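Valine-pyruvate aminotransferase (Salmonella typhimurium, PDB 3G7Q) catalyses the pyridoxal 5'-phosphate-dependent transfer of an amino group from valine to pyruvate, a reaction involved in the biosynthesis of alanine. Local coordinates at residues 52-57 with 290-295; 105-110 with 217-222; 320-325 with 331-336. All coordinates share one frame; numbering follows the deposited sequence.

Interaction 1 of 3, residues 52-57 with 290-295; sequences QTLLTD and MCEMIK
Leu54 on helix 45-61 reaches across to Glu292 and Met293, neighbours on helix 285-295, and it alone carries the contact from its side. Its CB already points at the other helix, and with CG anti to the backbone N (chi1 -178°) the two methyls of the fork are carried further the same way. CD1 takes the closer partner: it lies 3.5 Å from Glu292 CG and 4.1 Å from Glu292 CB, so it rests on the aliphatic stem of the glutamate and not on its carboxylate. CD2 goes to the next residue, 4.0 Å from Met293 CG, where leucine and selenomethionine side chains cross at about a right angle.

Glu292 can serve as an apolar surface because its chain bends at chi2 (59°), turning the carboxylate aside. That buried group is well supplied: OE2 makes a salt bridge to Arg296, while OE1 has a salt bridge to Lys63 and a hydrogen bond from Gln75. Arg296 also pairs with Asp57 OD2, so one guanidinium lies between two carboxylates, which would ease their repulsion; Asp57 OD2 and Glu292 OE2 are 6.7 Å apart. Leu54 touches this arginine as well. Away from Leu54, Thr56 OG1 returns to Gln52 O at 2.8 Å, the same oxygen that takes Thr56 N, the two donors coming from opposite faces of the carbonyl plane. Gln52 NE2 bonds to Val59 O of the second subunit, so this is helix-on-helix packing that joins helix 45-61, which also lines the dimer interface, to helix 285-295. Between these helices the direct touch is carbon on carbon, small and van der Waals in kind, while the charges that join them run alongside it through Arg296.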
# COMPACT_ATOMS: atom_id res chain seq x y z
N GLN A 52 -10.94 0.09 -21.92
CA GLN A 52 -10.98 -1.22 -22.54
C GLN A 52 -10.07 -1.28 -23.76
O GLN A 52 -9.32 -2.26 -23.97
CB GLN A 52 -12.42 -1.61 -22.91
CG GLN A 52 -12.54 -2.94 -23.62
CD GLN A 52 -12.03 -4.13 -22.80
OE1 GLN A 52 -12.16 -4.16 -21.57
NE2 GLN A 52 -11.54 -5.13 -23.48
N THR A 53 -10.09 -0.23 -24.58
CA THR A 53 -9.23 -0.19 -25.75
C THR A 53 -7.76 -0.06 -25.35
O THR A 53 -6.89 -0.70 -25.92
CB THR A 53 -9.64 0.98 -26.69
OG1 THR A 53 -11.00 0.80 -27.05
CG2 THR A 53 -8.76 1.03 -27.94
N LEU A 54 -7.49 0.79 -24.37
CA LEU A 54 -6.13 0.97 -23.91
C LEU A 54 -5.56 -0.35 -23.37
O LEU A 54 -4.43 -0.74 -23.69
CB LEU A 54 -6.08 2.02 -22.82
CG LEU A 54 -4.71 2.36 -22.26
CD1 LEU A 54 -3.78 2.93 -23.37
CD2 LEU A 54 -4.86 3.31 -21.09
N LEU A 55 -6.34 -1.02 -22.54
CA LEU A 55 -5.89 -2.30 -21.97
C LEU A 55 -5.66 -3.33 -23.06
O LEU A 55 -4.70 -4.11 -23.02
CB LEU A 55 -6.91 -2.79 -20.95
CG LEU A 55 -6.90 -1.99 -19.63
CD1 LEU A 55 -8.15 -2.31 -18.81
CD2 LEU A 55 -5.60 -2.27 -18.80
N THR A 56 -6.55 -3.35 -24.06
CA THR A 56 -6.39 -4.27 -25.18
C THR A 56 -5.07 -4.01 -25.88
O THR A 56 -4.31 -4.96 -26.16
CB THR A 56 -7.59 -4.18 -26.15
OG1 THR A 56 -8.78 -4.62 -25.46
CG2 THR A 56 -7.35 -5.04 -27.40
N ASP A 57 -4.75 -2.75 -26.14
CA ASP A 57 -3.48 -2.41 -26.80
C ASP A 57 -2.27 -2.78 -25.96
O ASP A 57 -1.28 -3.31 -26.47
CB ASP A 57 -3.39 -0.91 -27.09
CG ASP A 57 -4.41 -0.43 -28.11
OD1 ASP A 57 -4.98 -1.24 -28.86
OD2 ASP A 57 -4.63 0.78 -28.15
N MSE A 290 -0.85 5.23 -16.80
CA MSE A 290 -0.58 6.67 -16.80
C MSE A 290 0.50 7.04 -17.81
O MSE A 290 0.36 8.01 -18.54
CB MSE A 290 -0.12 7.16 -15.44
CG MSE A 290 -1.20 7.25 -14.42
SE MSE A 290 -0.58 8.35 -12.93
CE MSE A 290 -0.23 9.63 -13.73
N CYS A 291 1.58 6.27 -17.84
CA CYS A 291 2.65 6.53 -18.80
C CYS A 291 2.09 6.54 -20.23
O CYS A 291 2.40 7.43 -21.03
CB CYS A 291 3.76 5.50 -18.75
SG CYS A 291 4.94 5.68 -17.44
N GLU A 292 1.25 5.55 -20.52
CA GLU A 292 0.66 5.41 -21.83
C GLU A 292 -0.28 6.56 -22.14
O GLU A 292 -0.24 7.11 -23.25
CB GLU A 292 -0.06 4.07 -21.93
CG GLU A 292 -0.35 3.57 -23.30
CD GLU A 292 0.91 3.40 -24.17
OE1 GLU A 292 2.02 3.09 -23.68
OE2 GLU A 292 0.75 3.63 -25.37
N MSE A 293 -1.13 6.94 -21.18
CA MSE A 293 -2.05 8.05 -21.40
C MSE A 293 -1.30 9.36 -21.63
O MSE A 293 -1.70 10.17 -22.47
CB MSE A 293 -3.05 8.20 -20.24
CG MSE A 293 -4.05 7.07 -20.19
SE MSE A 293 -5.39 7.32 -18.82
CE MSE A 293 -4.24 7.01 -17.34
N ILE A 294 -0.21 9.57 -20.90
CA ILE A 294 0.60 10.79 -21.07
C ILE A 294 1.26 10.79 -22.44
O ILE A 294 1.23 11.80 -23.15
CB ILE A 294 1.64 10.93 -19.95
CG1 ILE A 294 0.94 11.24 -18.64
CG2 ILE A 294 2.66 12.03 -20.29
CD1 ILE A 294 1.81 11.08 -17.41
N LYS A 295 1.84 9.66 -22.82
CA LYS A 295 2.48 9.49 -24.14
C LYS A 295 1.51 9.74 -25.29
O LYS A 295 1.88 10.34 -26.30
CB LYS A 295 3.03 8.07 -24.25
CG LYS A 295 3.72 7.73 -25.55
CD LYS A 295 4.24 6.28 -25.53

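Interaction 2 of 3, residues 105-110 with 217-222; sequences NGSQSA and VIDNAY
Ser107, at the first turn of helix 107-118, faces Asp219 of strand 216-219 and Ala221 in the loop that follows, and a water joins the two sides. Ser107 OG is 4.2 Å from Ala221 CB and 4.4 Å from Asp219 OD1, too far for a direct bond. Water 1 fills the role: it sits 2.7 Å from Ser107 OG and donates to Asp219 OD1 at 2.8 Å, with an angle of about 108° at the water, close to tetrahedral.

Behind this first shell, a local backbone bond holds Asp219, while on the other side capping bonds fix the start of the helix that carries Ser107. Asp219 OD1 also accepts Ala221 N at 3.1 Å (N-H...O angle 143°), an Asx turn in which the amide meets the oxygen from above the carboxylate plane; the same turn brings Ala221 CB up against the serine. On the serine side Gly106 is the N-cap, and its carbonyl O takes Ala110 N at 3.0 Å and Ser109 OG at 2.9 Å, with Thr104 OG1 as a further donor. The extended glycine backbone (phi 155°) leads the chain into the helix.

In class I aminotransferases an aspartate at this strand end faces the pyridine nitrogen of the cofactor, followed three residues on by a tyrosine, and the start of the helix lies by its phosphate; Asp219, Tyr222 and Ser107 are consistent with that pocket, and Tyr222 packs on Lys250. Strand 216-219 runs between the parallel strands 181-187 and 242-247 in the middle of the seven-stranded sheet. Helix 107-118 lies against it, Phe111 and Leu114 covering Val217 and Phe111 also touching Asp219, while Ser107 touches Ser247 on the adjoining strand and Gln108 packs on Gly276 of the second subunit.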
# COMPACT_ATOMS: atom_id res chain seq x y z
N ASN A 105 0.62 4.11 -2.69
CA ASN A 105 -0.53 3.23 -2.90
C ASN A 105 -1.83 3.99 -3.04
O ASN A 105 -2.86 3.41 -3.39
CB ASN A 105 -0.64 2.28 -1.69
CG ASN A 105 -1.43 1.03 -1.99
OD1 ASN A 105 -2.37 0.69 -1.27
ND2 ASN A 105 -1.07 0.35 -3.06
N GLY A 106 -1.81 5.29 -2.75
CA GLY A 106 -2.98 6.15 -2.83
C GLY A 106 -2.89 7.36 -1.92
O GLY A 106 -1.91 7.55 -1.20
N SER A 107 -3.95 8.16 -1.97
CA SER A 107 -4.06 9.38 -1.17
C SER A 107 -3.90 9.15 0.31
O SER A 107 -3.16 9.87 0.99
CB SER A 107 -5.43 10.03 -1.41
OG SER A 107 -5.55 10.52 -2.74
N GLN A 108 -4.55 8.12 0.81
CA GLN A 108 -4.55 7.86 2.23
C GLN A 108 -3.19 7.44 2.78
O GLN A 108 -2.81 7.86 3.87
CB GLN A 108 -5.65 6.84 2.53
CG GLN A 108 -6.00 6.76 4.00
CD GLN A 108 -7.42 6.27 4.26
OE1 GLN A 108 -8.20 6.02 3.33
NE2 GLN A 108 -7.78 6.17 5.53
N SER A 109 -2.45 6.61 2.04
CA SER A 109 -1.09 6.24 2.45
C SER A 109 -0.17 7.47 2.35
O SER A 109 0.76 7.64 3.13
CB SER A 109 -0.55 5.10 1.60
OG SER A 109 -0.59 5.46 0.22
N ALA A 110 -0.40 8.30 1.34
CA ALA A 110 0.34 9.55 1.20
C ALA A 110 0.24 10.38 2.49
O ALA A 110 1.25 10.80 3.04
CB ALA A 110 -0.18 10.33 0.02
N VAL A 217 0.17 21.58 2.58
CA VAL A 217 -0.14 20.34 1.91
C VAL A 217 -1.49 20.52 1.23
O VAL A 217 -2.46 20.92 1.88
CB VAL A 217 -0.18 19.16 2.91
CG1 VAL A 217 -0.43 17.85 2.19
CG2 VAL A 217 1.14 19.08 3.70
N ILE A 218 -1.55 20.25 -0.08
CA ILE A 218 -2.77 20.39 -0.87
C ILE A 218 -3.15 19.06 -1.52
O ILE A 218 -2.40 18.50 -2.32
CB ILE A 218 -2.66 21.46 -1.98
CG1 ILE A 218 -2.15 22.79 -1.39
CG2 ILE A 218 -4.01 21.63 -2.68
CD1 ILE A 218 -1.81 23.90 -2.44
N ASP A 219 -4.30 18.53 -1.14
CA ASP A 219 -4.81 17.31 -1.71
C ASP A 219 -5.57 17.68 -3.00
O ASP A 219 -6.63 18.32 -2.93
CB ASP A 219 -5.71 16.59 -0.75
CG ASP A 219 -6.11 15.21 -1.26
OD1 ASP A 219 -5.78 14.88 -2.42
OD2 ASP A 219 -6.70 14.46 -0.48
N ASN A 220 -5.01 17.27 -4.15
CA ASN A 220 -5.51 17.58 -5.50
C ASN A 220 -6.07 16.31 -6.16
O ASN A 220 -6.05 16.19 -7.39
CB ASN A 220 -4.36 18.14 -6.32
CG ASN A 220 -4.76 18.87 -7.62
OD1 ASN A 220 -4.35 18.49 -8.73
ND2 ASN A 220 -5.52 19.91 -7.49
N ALA A 221 -6.65 15.41 -5.38
CA ALA A 221 -7.27 14.18 -5.92
C ALA A 221 -8.35 14.42 -6.98
O ALA A 221 -8.57 13.55 -7.83
CB ALA A 221 -7.86 13.31 -4.80
N TYR A 222 -9.03 15.57 -6.92
CA TYR A 222 -10.10 15.88 -7.85
C TYR A 222 -9.80 17.01 -8.81
O TYR A 222 -10.61 17.29 -9.67
CB TYR A 222 -11.39 16.24 -7.07
CG TYR A 222 -11.94 15.09 -6.29
CD1 TYR A 222 -12.77 14.14 -6.88
CD2 TYR A 222 -11.61 14.92 -4.96
CE1 TYR A 222 -13.26 13.08 -6.17
CE2 TYR A 222 -12.11 13.86 -4.24
CZ TYR A 222 -12.92 12.94 -4.87
OH TYR A 222 -13.42 11.90 -4.18
O HOH W 1 -4.64 12.77 -3.81

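Interaction 3 of 3, residues 320-325 with 331-336; sequences AIIRRY and CLIHKP
Arg323 and the carbonyl of Cys331 make the polar part of this contact. The guanidinium comes end-on, NH1 at 2.8 Å and NH2 at 3.0 Å from Cys331 O, both bonds nearly in its own plane and somewhat bent. Although its CB does not point at the strand, the arginine doubles over at chi2 (-75°), which brings the head round to the carbonyl. NH1 further bonds to Leu326 O and NH2 to Glu163 O, so three backbone oxygens fix the rotation of the group.

Apolar contacts lie beside it. Ile333 CD1 sits over one guanidinium face toward the rim, 3.7 Å from Arg323 NH2. The same methyl meets Ile322 CG2 tip to tip at 3.9 Å, and Ile322 CG2 has a looser approach to Cys331 SG at 4.4 Å.

Segment 320-325 of helix 299-325 and strand 332-334 run almost antiparallel (164°), their axes 10.9 Å apart, with five residues between segments 320-325 and 331-336. The strand pairs with 165-169 and 341-345 in the six-stranded sheet, and Leu342 and Leu344 extend the apolar layer under Ile322 and Cys331. Helix 396-416 packs on segment 320-325 through Ile321 and Tyr325.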
# COMPACT_ATOMS: atom_id res chain seq x y z
N ALA A 320 -31.20 19.59 -9.08
CA ALA A 320 -32.57 19.82 -9.54
C ALA A 320 -33.53 18.80 -8.90
O ALA A 320 -34.64 19.17 -8.54
CB ALA A 320 -32.66 19.76 -11.06
N ILE A 321 -33.08 17.55 -8.75
CA ILE A 321 -33.89 16.49 -8.10
C ILE A 321 -34.12 16.91 -6.66
O ILE A 321 -35.26 16.93 -6.19
CB ILE A 321 -33.22 15.10 -8.17
CG1 ILE A 321 -33.18 14.57 -9.61
CG2 ILE A 321 -33.97 14.07 -7.29
CD1 ILE A 321 -32.30 13.30 -9.79
N ILE A 322 -33.06 17.28 -5.96
CA ILE A 322 -33.16 17.71 -4.57
C ILE A 322 -34.17 18.84 -4.42
O ILE A 322 -35.05 18.81 -3.55
CB ILE A 322 -31.79 18.16 -3.99
CG1 ILE A 322 -30.83 16.95 -3.87
CG2 ILE A 322 -31.95 18.86 -2.62
CD1 ILE A 322 -29.40 17.34 -3.52
N ARG A 323 -34.05 19.84 -5.28
CA ARG A 323 -34.93 21.01 -5.18
C ARG A 323 -36.42 20.72 -5.49
O ARG A 323 -37.30 21.50 -5.08
CB ARG A 323 -34.36 22.14 -6.04
CG ARG A 323 -33.08 22.72 -5.44
CD ARG A 323 -33.41 23.60 -4.27
NE ARG A 323 -32.24 24.13 -3.54
CZ ARG A 323 -31.92 23.92 -2.27
NH1 ARG A 323 -32.68 23.18 -1.47
NH2 ARG A 323 -30.83 24.52 -1.78
N ARG A 324 -36.72 19.62 -6.16
CA ARG A 324 -38.13 19.23 -6.34
C ARG A 324 -38.73 18.79 -5.03
O ARG A 324 -39.93 18.86 -4.86
CB ARG A 324 -38.28 18.12 -7.36
CG ARG A 324 -38.11 18.66 -8.78
CD ARG A 324 -38.57 17.71 -9.83
NE ARG A 324 -37.61 16.68 -10.13
CZ ARG A 324 -37.76 15.38 -9.87
NH1 ARG A 324 -38.86 14.87 -9.30
NH2 ARG A 324 -36.78 14.57 -10.23
N TYR A 325 -37.88 18.36 -4.09
CA TYR A 325 -38.34 17.84 -2.78
C TYR A 325 -38.05 18.71 -1.59
O TYR A 325 -38.78 18.63 -0.58
CB TYR A 325 -37.70 16.46 -2.54
CG TYR A 325 -38.22 15.38 -3.46
CD1 TYR A 325 -39.37 14.67 -3.13
CD2 TYR A 325 -37.58 15.08 -4.69
CE1 TYR A 325 -39.86 13.70 -3.97
CE2 TYR A 325 -38.10 14.13 -5.54
CZ TYR A 325 -39.23 13.42 -5.15
OH TYR A 325 -39.76 12.44 -5.96
N CYS A 331 -33.15 22.61 3.28
CA CYS A 331 -31.85 22.08 2.84
C CYS A 331 -31.00 23.10 2.10
O CYS A 331 -31.37 23.54 1.00
CB CYS A 331 -32.08 20.86 1.94
SG CYS A 331 -30.55 19.98 1.44
N LEU A 332 -29.89 23.51 2.71
CA LEU A 332 -28.90 24.36 2.07
C LEU A 332 -27.82 23.41 1.51
O LEU A 332 -27.44 22.44 2.16
CB LEU A 332 -28.31 25.37 3.02
CG LEU A 332 -29.31 26.39 3.59
CD1 LEU A 332 -28.69 27.30 4.64
CD2 LEU A 332 -29.91 27.24 2.46
N ILE A 333 -27.35 23.71 0.32
CA ILE A 333 -26.41 22.85 -0.39
C ILE A 333 -25.11 23.60 -0.55
O ILE A 333 -25.09 24.72 -1.05
CB ILE A 333 -26.98 22.49 -1.77
CG1 ILE A 333 -28.33 21.76 -1.64
CG2 ILE A 333 -25.98 21.60 -2.56
CD1 ILE A 333 -29.07 21.53 -3.02
N HIS A 334 -23.99 23.02 -0.13
CA HIS A 334 -22.72 23.74 -0.33
C HIS A 334 -22.54 23.92 -1.83
O HIS A 334 -22.83 23.00 -2.61
CB HIS A 334 -21.51 22.99 0.23
CG HIS A 334 -20.28 23.84 0.32
ND1 HIS A 334 -19.53 24.17 -0.79
CD2 HIS A 334 -19.70 24.45 1.38
CE1 HIS A 334 -18.52 24.95 -0.41
NE2 HIS A 334 -18.60 25.15 0.90
N LYS A 335 -22.12 25.10 -2.25
CA LYS A 335 -21.86 25.32 -3.69
C LYS A 335 -20.96 24.21 -4.23
O LYS A 335 -19.91 23.95 -3.70
CB LYS A 335 -21.22 26.68 -3.91
CG LYS A 335 -21.06 26.96 -5.40
CD LYS A 335 -20.42 28.30 -5.60
CE LYS A 335 -20.47 28.63 -7.10
NZ LYS A 335 -19.90 29.98 -7.32
N PRO A 336 -21.42 23.48 -5.25
CA PRO A 336 -20.64 22.35 -5.74
C PRO A 336 -19.56 22.82 -6.71
O PRO A 336 -19.78 22.92 -7.91
CB PRO A 336 -21.71 21.49 -6.44
CG PRO A 336 -22.65 22.38 -6.89
CD PRO A 336 -22.71 23.58 -5.95

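In the fold
From the N terminus, helix 45-61 opens interaction 1, which closes at helix 285-295, with 232 residues between its segments. Interaction 2 is nested within that loop: segments 105-110 and 217-222 enclose 106 residues, and tie strand 216-219 of the central seven-stranded sheet to helix 107-118. Interaction 3 follows in series, a short connection that folds segment 320-325 of helix 299-325 onto the six-stranded sheet. None of the three cross or touch; interactions 1 and 3 have centres 38 Å apart, with helix 299-325 following directly on helix 285-295. Interactions 1 and 2 both border the second subunit, whereas interaction 3 touches no other chain of the assembly.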